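Local coordinates for probable N-acetyl-gamma-glutamyl-phosphate reductase, chloroplastic (Arabidopsis thaliana, PDB 1XYG), which probably catalyses the NADPH-dependent reduction of N-acetylglutamyl phosphate to N-acetylglutamate semialdehyde, the third of four steps from glutamate to N-acetylornithine in arginine biosynthesis, at residues Ile19-Ala24 against Phe87-His92; Asp114-Asn119 against Leu157-Gly162; Glu184-Asp189 against Ser257-Glu262. All coordinates share one frame; numbering follows the deposited sequence.

Contact 1 of 3, residues Ile19-Ala24 against Phe87-His92; sequences IGLLGA and FCCLPH
L21 pairs with F87 and L22 with C88 in parallel register, the two backbones running within 9° of each other and joined by three nearly straight hydrogen bonds. These are neighbouring strands, 17-22 and 85-88, of the Rossmann-type nucleotide-binding sheet, followed to the ends where both leave it. F87 N donates to G20 O at 2.9 Å, L22 N to F87 O, also at 2.9 Å, and C89 N to L22 O at 2.8 Å; the last bond carries the pairing one residue past the end of strand 85-88. On the face bearing L21 and F87, I19 has its CG2 anti to the backbone N, which sets that methyl at the edge of the F87 ring, near its plane, 3.8 Å from CD2. L21 CD1 sits 3.9 Å from F87 CB and also meets the sulfur of C89. Helices 27-37 and 329-343 cover this side, through V33 on L21 and L337 and L340 on F87. L22 and C88 turn to the other face, where helix 95-100 brings I98 and T95. G23 opens the glycine-rich turn that leads into helix 27-37. Any CB on it would collide with L90 CD2 and jam against the preceding carbonyl oxygen. With hydrogen alone there, L90 CD2 rests 3.8 Å from G23 CA, and G23 O lies 3.4 Å from C89 CB.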
loop_
_atom_site.group_PDB
_atom_site.type_symbol
_atom_site.label_atom_id
_atom_site.label_comp_id
_atom_site.label_asym_id
_atom_site.label_seq_id
_atom_site.Cartn_x
_atom_site.Cartn_y
_atom_site.Cartn_z
ATOM N N ILE A 19 -25.469 25.222 6.883
ATOM C CA ILE A 19 -24.324 25.263 5.995
ATOM C C ILE A 19 -24.601 24.877 4.550
ATOM O O ILE A 19 -25.308 23.915 4.259
ATOM C CB ILE A 19 -23.203 24.338 6.503
ATOM C CG1 ILE A 19 -22.708 24.803 7.871
ATOM C CG2 ILE A 19 -22.082 24.281 5.478
ATOM C CD1 ILE A 19 -22.158 26.231 7.887
ATOM N N GLY A 20 -24.016 25.644 3.646
ATOM C CA GLY A 20 -24.145 25.362 2.233
ATOM C C GLY A 20 -22.785 24.898 1.737
ATOM O O GLY A 20 -21.760 25.511 2.052
ATOM N N LEU A 21 -22.762 23.811 0.979
ATOM C CA LEU A 21 -21.509 23.282 0.454
ATOM C C LEU A 21 -21.524 23.311 -1.073
ATOM O O LEU A 21 -22.284 22.581 -1.702
ATOM C CB LEU A 21 -21.301 21.845 0.959
ATOM C CG LEU A 21 -20.071 21.040 0.501
ATOM C CD1 LEU A 21 -18.790 21.767 0.877
ATOM C CD2 LEU A 21 -20.103 19.650 1.132
ATOM N N LEU A 22 -20.700 24.171 -1.668
ATOM C CA LEU A 22 -20.629 24.273 -3.127
ATOM C C LEU A 22 -19.542 23.347 -3.658
ATOM O O LEU A 22 -18.360 23.594 -3.443
ATOM C CB LEU A 22 -20.317 25.707 -3.572
ATOM C CG LEU A 22 -21.396 26.782 -3.618
ATOM C CD1 LEU A 22 -21.840 27.142 -2.219
ATOM C CD2 LEU A 22 -20.829 27.998 -4.310
ATOM N N GLY A 23 -19.945 22.289 -4.354
ATOM C CA GLY A 23 -18.980 21.343 -4.883
ATOM C C GLY A 23 -18.753 20.250 -3.858
ATOM O O GLY A 23 -17.672 20.132 -3.279
ATOM N N ALA A 24 -19.776 19.432 -3.644
ATOM C CA ALA A 24 -19.713 18.365 -2.659
ATOM C C ALA A 24 -19.258 17.004 -3.168
ATOM O O ALA A 24 -19.042 16.100 -2.368
ATOM C CB ALA A 24 -21.078 18.228 -1.981
ATOM N N PHE A 87 -19.235 26.885 2.309
ATOM C CA PHE A 87 -17.903 26.326 2.108
ATOM C C PHE A 87 -17.837 26.096 0.605
ATOM O O PHE A 87 -18.709 25.439 0.035
ATOM C CB PHE A 87 -17.741 24.975 2.817
ATOM C CG PHE A 87 -17.446 25.078 4.290
ATOM C CD1 PHE A 87 -16.253 25.640 4.737
ATOM C CD2 PHE A 87 -18.350 24.589 5.228
ATOM C CE1 PHE A 87 -15.957 25.709 6.104
ATOM C CE2 PHE A 87 -18.069 24.652 6.601
ATOM C CZ PHE A 87 -16.868 25.215 7.039
ATOM N N CYS A 88 -16.820 26.636 -0.047
ATOM C CA CYS A 88 -16.707 26.440 -1.481
ATOM C C CYS A 88 -15.556 25.506 -1.841
ATOM O O CYS A 88 -14.395 25.780 -1.530
ATOM C CB CYS A 88 -16.532 27.781 -2.193
ATOM S SG CYS A 88 -16.321 27.585 -3.972
ATOM N N CYS A 89 -15.886 24.399 -2.499
ATOM C CA CYS A 89 -14.881 23.423 -2.905
ATOM C C CYS A 89 -14.852 23.220 -4.418
ATOM O O CYS A 89 -14.678 22.100 -4.882
ATOM C CB CYS A 89 -15.137 22.077 -2.215
ATOM S SG CYS A 89 -15.047 22.106 -0.403
ATOM N N LEU A 90 -15.029 24.291 -5.184
ATOM C CA LEU A 90 -15.012 24.199 -6.643
ATOM C C LEU A 90 -13.566 24.328 -7.136
ATOM O O LEU A 90 -12.661 24.643 -6.356
ATOM C CB LEU A 90 -15.890 25.304 -7.240
ATOM C CG LEU A 90 -17.363 25.144 -6.849
ATOM C CD1 LEU A 90 -18.175 26.342 -7.310
ATOM C CD2 LEU A 90 -17.890 23.855 -7.463
ATOM N N PRO A 91 -13.321 24.044 -8.423
ATOM C CA PRO A 91 -11.951 24.160 -8.933
ATOM C C PRO A 91 -11.523 25.609 -9.139
ATOM O O PRO A 91 -12.349 26.528 -9.095
ATOM C CB PRO A 91 -12.005 23.390 -10.248
ATOM C CG PRO A 91 -13.095 22.378 -10.000
ATOM C CD PRO A 91 -14.135 23.207 -9.322
ATOM N N HIS A 92 -10.226 25.789 -9.370
ATOM C CA HIS A 92 -9.624 27.094 -9.585
ATOM C C HIS A 92 -10.062 27.672 -10.935
ATOM O O HIS A 92 -9.839 27.062 -11.972
ATOM C CB HIS A 92 -8.093 26.952 -9.538
ATOM C CG HIS A 92 -7.603 26.024 -8.459
ATOM N ND1 HIS A 92 -8.092 26.063 -7.172
ATOM C CD2 HIS A 92 -6.690 25.023 -8.482
ATOM C CE1 HIS A 92 -7.508 25.124 -6.446
ATOM N NE2 HIS A 92 -6.653 24.479 -7.216
#

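Contact 2 of 3, residues Asp114-Asn119 against Leu157-Gly162; sequences DFRLRN and LVANPG
R116 reaches N160 and G162 by setting CG anti to its own carbonyl carbon (chi1 -61°) and running fully extended from CG to NE; F115 takes a similar first torsion, CG likewise anti to its carbonyl carbon, and puts its ring by L157. The contact lies at the C-terminal end of the Rossmann sheet, where the loop after strand 107-110 packs against strand 157-159 and the turn behind it. R116 NE donates to N160 O at 2.9 Å, but the bond is bent, 135° at the hydrogen, with the oxygen well out of the guanidinium plane. One face of that guanidinium lies on the peptide between P161 and G162: G162 N sits over the centre, 3.3 Å from CZ. E227 ties the two together from outside, making a salt bridge with R116 NH1 and accepting from G162 N. A leucine in place of R116 would probably leave N160 O and E227 without this donor and the P161-G162 peptide without its flat cover, letting the turn shift. G162 is the N-cap of helix 163-177, whose first residue is C163, by similarity the active-site cysteine. Nearer the strand, A159 CB fits against F115, 3.4 Å from its O and 3.9 Å from its CB. L157 CD2 then stands over the ring in a CH-pi contact, 4.2 Å from the F115 centroid and almost on the ring normal.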
loop_
_atom_site.group_PDB
_atom_site.type_symbol
_atom_site.label_atom_id
_atom_site.label_comp_id
_atom_site.label_asym_id
_atom_site.label_seq_id
_atom_site.Cartn_x
_atom_site.Cartn_y
_atom_site.Cartn_z
ATOM N N ASP A 114 -8.355 30.550 -5.935
ATOM C CA ASP A 114 -8.721 31.783 -6.633
ATOM C C ASP A 114 -8.699 33.107 -5.873
ATOM O O ASP A 114 -8.673 34.167 -6.501
ATOM C CB ASP A 114 -10.105 31.635 -7.280
ATOM C CG ASP A 114 -10.066 30.990 -8.643
ATOM O OD1 ASP A 114 -8.963 30.724 -9.166
ATOM O OD2 ASP A 114 -11.162 30.755 -9.198
ATOM N N PHE A 115 -8.733 33.077 -4.545
ATOM C CA PHE A 115 -8.721 34.327 -3.778
ATOM C C PHE A 115 -7.536 34.438 -2.820
ATOM O O PHE A 115 -7.494 35.335 -1.981
ATOM C CB PHE A 115 -10.024 34.478 -2.981
ATOM C CG PHE A 115 -11.198 34.938 -3.801
ATOM C CD1 PHE A 115 -11.290 36.259 -4.224
ATOM C CD2 PHE A 115 -12.214 34.049 -4.145
ATOM C CE1 PHE A 115 -12.374 36.694 -4.975
ATOM C CE2 PHE A 115 -13.304 34.469 -4.898
ATOM C CZ PHE A 115 -13.386 35.797 -5.315
ATOM N N ARG A 116 -6.573 33.531 -2.948
ATOM C CA ARG A 116 -5.410 33.530 -2.065
ATOM C C ARG A 116 -4.386 34.617 -2.401
ATOM O O ARG A 116 -3.833 35.252 -1.505
ATOM C CB ARG A 116 -4.721 32.159 -2.095
ATOM C CG ARG A 116 -5.592 30.981 -1.622
ATOM C CD ARG A 116 -4.813 29.654 -1.665
ATOM N NE ARG A 116 -5.695 28.501 -1.500
ATOM C CZ ARG A 116 -5.420 27.281 -1.949
ATOM N NH1 ARG A 116 -4.277 27.049 -2.589
ATOM N NH2 ARG A 116 -6.299 26.302 -1.793
ATOM N N LEU A 117 -4.133 34.834 -3.685
ATOM C CA LEU A 117 -3.152 35.834 -4.091
ATOM C C LEU A 117 -3.751 37.244 -4.138
ATOM O O LEU A 117 -4.783 37.460 -4.769
ATOM C CB LEU A 117 -2.577 35.467 -5.463
ATOM C CG LEU A 117 -1.847 34.117 -5.556
ATOM C CD1 LEU A 117 -1.578 33.817 -7.013
ATOM C CD2 LEU A 117 -0.539 34.137 -4.784
ATOM N N ARG A 118 -3.119 38.206 -3.470
ATOM C CA ARG A 118 -3.642 39.575 -3.483
ATOM C C ARG A 118 -3.226 40.328 -4.743
ATOM O O ARG A 118 -3.937 41.214 -5.209
ATOM C CB ARG A 118 -3.165 40.348 -2.257
ATOM C CG ARG A 118 -3.360 39.658 -0.917
ATOM C CD ARG A 118 -2.592 40.404 0.158
ATOM N NE ARG A 118 -1.227 40.620 -0.300
ATOM C CZ ARG A 118 -0.267 41.222 0.392
ATOM N NH1 ARG A 118 -0.495 41.694 1.610
ATOM N NH2 ARG A 118 0.937 41.347 -0.144
ATOM N N ASN A 119 -2.070 39.977 -5.290
ATOM C CA ASN A 119 -1.595 40.624 -6.502
ATOM C C ASN A 119 -2.286 40.027 -7.722
ATOM O O ASN A 119 -2.052 38.873 -8.070
ATOM C CB ASN A 119 -0.083 40.470 -6.633
ATOM C CG ASN A 119 0.462 41.262 -7.778
ATOM O OD1 ASN A 119 0.038 41.091 -8.923
ATOM N ND2 ASN A 119 1.394 42.155 -7.485
ATOM N N LEU A 157 -15.348 36.992 3.716
ATOM C CA LEU A 157 -14.839 36.051 2.729
ATOM C C LEU A 157 -13.399 35.673 3.065
ATOM O O LEU A 157 -12.501 36.525 3.096
ATOM C CB LEU A 157 -14.894 36.662 1.326
ATOM C CG LEU A 157 -14.306 35.803 0.197
ATOM C CD1 LEU A 157 -15.132 34.524 0.027
ATOM C CD2 LEU A 157 -14.282 36.600 -1.101
ATOM N N VAL A 158 -13.186 34.388 3.323
ATOM C CA VAL A 158 -11.859 33.903 3.656
ATOM C C VAL A 158 -11.345 32.930 2.608
ATOM O O VAL A 158 -12.069 32.038 2.165
ATOM C CB VAL A 158 -11.838 33.210 5.043
ATOM C CG1 VAL A 158 -10.507 32.471 5.244
ATOM C CG2 VAL A 158 -12.011 34.249 6.143
ATOM N N ALA A 159 -10.096 33.127 2.201
ATOM C CA ALA A 159 -9.463 32.252 1.224
ATOM C C ALA A 159 -8.702 31.212 2.034
ATOM O O ALA A 159 -7.687 31.530 2.662
ATOM C CB ALA A 159 -8.498 33.049 0.340
ATOM N N ASN A 160 -9.205 29.984 2.050
ATOM C CA ASN A 160 -8.552 28.920 2.802
ATOM C C ASN A 160 -7.247 28.559 2.100
ATOM O O ASN A 160 -7.236 28.285 0.898
ATOM C CB ASN A 160 -9.465 27.694 2.895
ATOM C CG ASN A 160 -9.160 26.841 4.117
ATOM O OD1 ASN A 160 -9.122 27.342 5.239
ATOM N ND2 ASN A 160 -8.940 25.552 3.905
ATOM N N PRO A 161 -6.120 28.585 2.834
ATOM C CA PRO A 161 -4.820 28.252 2.234
ATOM C C PRO A 161 -4.711 26.861 1.618
ATOM O O PRO A 161 -5.556 25.997 1.844
ATOM C CB PRO A 161 -3.823 28.464 3.384
ATOM C CG PRO A 161 -4.665 28.560 4.633
ATOM C CD PRO A 161 -5.941 29.197 4.163
ATOM N N GLY A 162 -3.672 26.669 0.810
ATOM C CA GLY A 162 -3.456 25.380 0.189
ATOM C C GLY A 162 -2.798 24.488 1.224
ATOM O O GLY A 162 -2.379 24.972 2.275
#

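Contact 3 of 3, residues Glu184-Asp189 against Ser257-Glu262; sequences ENIIID and STIYVE
Y260 lies along I187 and D189, and its side chain can be followed outward past both, edge-on. CB starts 3.6 Å from I187 O, and CG, anti to the Y260 carbonyl carbon (chi1 -57°), swings the ring so that its edge runs past that same oxygen, CD2 lying 3.5 Å from I187 O. One bond further, CE2 comes within 4.3 Å of D189 CB, also near the ring plane. At the tip, OH reaches across the subunit interface and hydrogen-bonds to D189 OD2 of the second subunit; the exchange is mutual, since OD2 of this D189 takes Y260 OH of that subunit and a salt bridge from its K191. I187 O is meanwhile held by Y260 N. The strands are antiparallel neighbours in the mixed sheet of the dimerisation domain, I187 with Y260 and D189 with T258 as hydrogen-bonded pairs and I188 with I259 as the non-hydrogen-bonded pair between them. The face with I187, D189, T258 and Y260 meets the second subunit, whose H247 bonds T258 OG1; K191 of this chain bonds that hydroxyl as well. On the other face I186, I188 and I259 pack on L172, I168 and P171 of helix 163-177. V261, against I181, runs alongside I186 in the same direction, its CG1 4.2 Å from I186 CG2. I188 CG2 reaches S257 OG, 4.0 Å away, a hydroxyl bonded to T167 of that helix. Toward E184 the chains part. N185 O and Y260 O, both acceptors, stand 3.5 Å apart; R318 NH2 bonds the first, while Y260 O takes I187 N as well as R318 NH1. Beyond them a water links the backbones where direct pairing has ended, accepting from E262 N at 2.6 Å and lying 3.0 Å from E184 O, to which it can donate.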
loop_
_atom_site.group_PDB
_atom_site.type_symbol
_atom_site.label_atom_id
_atom_site.label_comp_id
_atom_site.label_asym_id
_atom_site.label_seq_id
_atom_site.Cartn_x
_atom_site.Cartn_y
_atom_site.Cartn_z
ATOM N N GLU A 184 17.120 33.937 2.101
ATOM C CA GLU A 184 17.648 33.437 0.840
ATOM C C GLU A 184 17.916 31.949 0.959
ATOM O O GLU A 184 18.187 31.442 2.048
ATOM C CB GLU A 184 18.935 34.147 0.406
ATOM C CG GLU A 184 19.719 34.806 1.499
ATOM C CD GLU A 184 19.282 36.234 1.722
ATOM O OE1 GLU A 184 19.420 37.056 0.795
ATOM O OE2 GLU A 184 18.798 36.544 2.825
ATOM N N ASN A 185 17.817 31.257 -0.166
ATOM C CA ASN A 185 18.087 29.838 -0.216
ATOM C C ASN A 185 17.264 28.948 0.714
ATOM O O ASN A 185 17.774 28.022 1.328
ATOM C CB ASN A 185 19.580 29.616 -0.025
ATOM C CG ASN A 185 20.389 30.299 -1.120
ATOM O OD1 ASN A 185 21.100 31.262 -0.881
ATOM N ND2 ASN A 185 20.265 29.795 -2.339
ATOM N N ILE A 186 15.983 29.262 0.841
ATOM C CA ILE A 186 15.069 28.442 1.622
ATOM C C ILE A 186 14.653 27.359 0.626
ATOM O O ILE A 186 13.998 27.652 -0.382
ATOM C CB ILE A 186 13.832 29.248 2.046
ATOM C CG1 ILE A 186 14.243 30.308 3.059
ATOM C CG2 ILE A 186 12.777 28.301 2.583
ATOM C CD1 ILE A 186 13.117 31.256 3.461
ATOM N N ILE A 187 15.060 26.123 0.879
ATOM C CA ILE A 187 14.727 25.034 -0.024
ATOM C C ILE A 187 13.724 24.106 0.636
ATOM O O ILE A 187 13.936 23.634 1.760
ATOM C CB ILE A 187 15.994 24.255 -0.423
ATOM C CG1 ILE A 187 16.928 25.185 -1.197
ATOM C CG2 ILE A 187 15.624 23.045 -1.275
ATOM C CD1 ILE A 187 18.221 24.543 -1.624
ATOM N N ILE A 188 12.622 23.858 -0.063
ATOM C CA ILE A 188 11.558 23.018 0.463
ATOM C C ILE A 188 11.328 21.763 -0.375
ATOM O O ILE A 188 10.962 21.846 -1.553
ATOM C CB ILE A 188 10.235 23.810 0.526
ATOM C CG1 ILE A 188 10.472 25.150 1.229
ATOM C CG2 ILE A 188 9.168 22.999 1.250
ATOM C CD1 ILE A 188 9.465 26.230 0.851
ATOM N N ASP A 189 11.555 20.602 0.234
ATOM C CA ASP A 189 11.321 19.331 -0.446
ATOM C C ASP A 189 10.091 18.722 0.232
ATOM O O ASP A 189 10.188 18.170 1.327
ATOM C CB ASP A 189 12.528 18.401 -0.304
ATOM C CG ASP A 189 12.386 17.146 -1.147
ATOM O OD1 ASP A 189 11.447 16.360 -0.877
ATOM O OD2 ASP A 189 13.197 16.949 -2.084
ATOM N N SER A 257 6.756 18.568 4.762
ATOM C CA SER A 257 7.652 19.481 4.089
ATOM C C SER A 257 8.935 19.380 4.887
ATOM O O SER A 257 8.920 19.500 6.109
ATOM C CB SER A 257 7.146 20.925 4.128
ATOM O OG SER A 257 6.189 21.154 3.112
ATOM N N THR A 258 10.029 19.090 4.200
ATOM C CA THR A 258 11.331 19.040 4.843
ATOM C C THR A 258 11.933 20.365 4.365
ATOM O O THR A 258 12.221 20.536 3.179
ATOM C CB THR A 258 12.167 17.862 4.343
ATOM O OG1 THR A 258 11.448 16.643 4.550
ATOM C CG2 THR A 258 13.490 17.807 5.098
ATOM N N ILE A 259 12.094 21.298 5.298
ATOM C CA ILE A 259 12.578 22.634 4.990
ATOM C C ILE A 259 14.028 22.897 5.365
ATOM O O ILE A 259 14.414 22.788 6.523
ATOM C CB ILE A 259 11.680 23.660 5.690
ATOM C CG1 ILE A 259 10.221 23.352 5.349
ATOM C CG2 ILE A 259 12.079 25.075 5.302
ATOM C CD1 ILE A 259 9.238 24.156 6.145
ATOM N N TYR A 260 14.822 23.269 4.371
ATOM C CA TYR A 260 16.232 23.543 4.581
ATOM C C TYR A 260 16.488 25.040 4.570
ATOM O O TYR A 260 16.407 25.682 3.524
ATOM C CB TYR A 260 17.039 22.850 3.488
ATOM C CG TYR A 260 16.781 21.361 3.430
ATOM C CD1 TYR A 260 17.441 20.483 4.289
ATOM C CD2 TYR A 260 15.876 20.829 2.515
ATOM C CE1 TYR A 260 17.204 19.093 4.230
ATOM C CE2 TYR A 260 15.630 19.449 2.446
ATOM C CZ TYR A 260 16.297 18.591 3.304
ATOM O OH TYR A 260 16.055 17.239 3.237
ATOM N N VAL A 261 16.798 25.591 5.741
ATOM C CA VAL A 261 17.048 27.020 5.857
ATOM C C VAL A 261 18.426 27.371 6.409
ATOM O O VAL A 261 19.110 26.544 7.029
ATOM C CB VAL A 261 15.996 27.703 6.771
ATOM C CG1 VAL A 261 14.599 27.447 6.240
ATOM C CG2 VAL A 261 16.133 27.196 8.198
ATOM N N GLU A 262 18.807 28.621 6.183
ATOM C CA GLU A 262 20.071 29.158 6.659
ATOM C C GLU A 262 19.718 30.003 7.873
ATOM O O GLU A 262 18.873 30.896 7.782
ATOM C CB GLU A 262 20.691 30.042 5.589
ATOM C CG GLU A 262 22.182 29.933 5.501
ATOM C CD GLU A 262 22.740 30.749 4.358
ATOM O OE1 GLU A 262 22.230 30.610 3.222
ATOM O OE2 GLU A 262 23.690 31.525 4.605
HETATM O O HOH W 1 17.469 30.268 4.661
#

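Overall arrangement
All three contacts are largely buried, but in different settings. Contacts 1 and 2 belong to the parallel nucleotide-binding sheet, share helix 329-343 as a cover, and touch where H92 C lies 3.7 Å from D114 OD1. Contact 1 is regular strand pairing with apolar sides; contact 2, at the strand ends, combines a guanidinium and its carboxylate partner with an aromatic ring packed on aliphatic side chains. Contact 3 lies in the mixed sheet, its nearest atoms about 9 Å from contact 2 and about 17 Å from contact 1. Helix 163-177 connects contacts 2 and 3, starting beside G162 and packing under I186 and I188. Contact 3 alone meets another subunit, and there D189, T258 and Y260 are buried polar side chains paired across the interface.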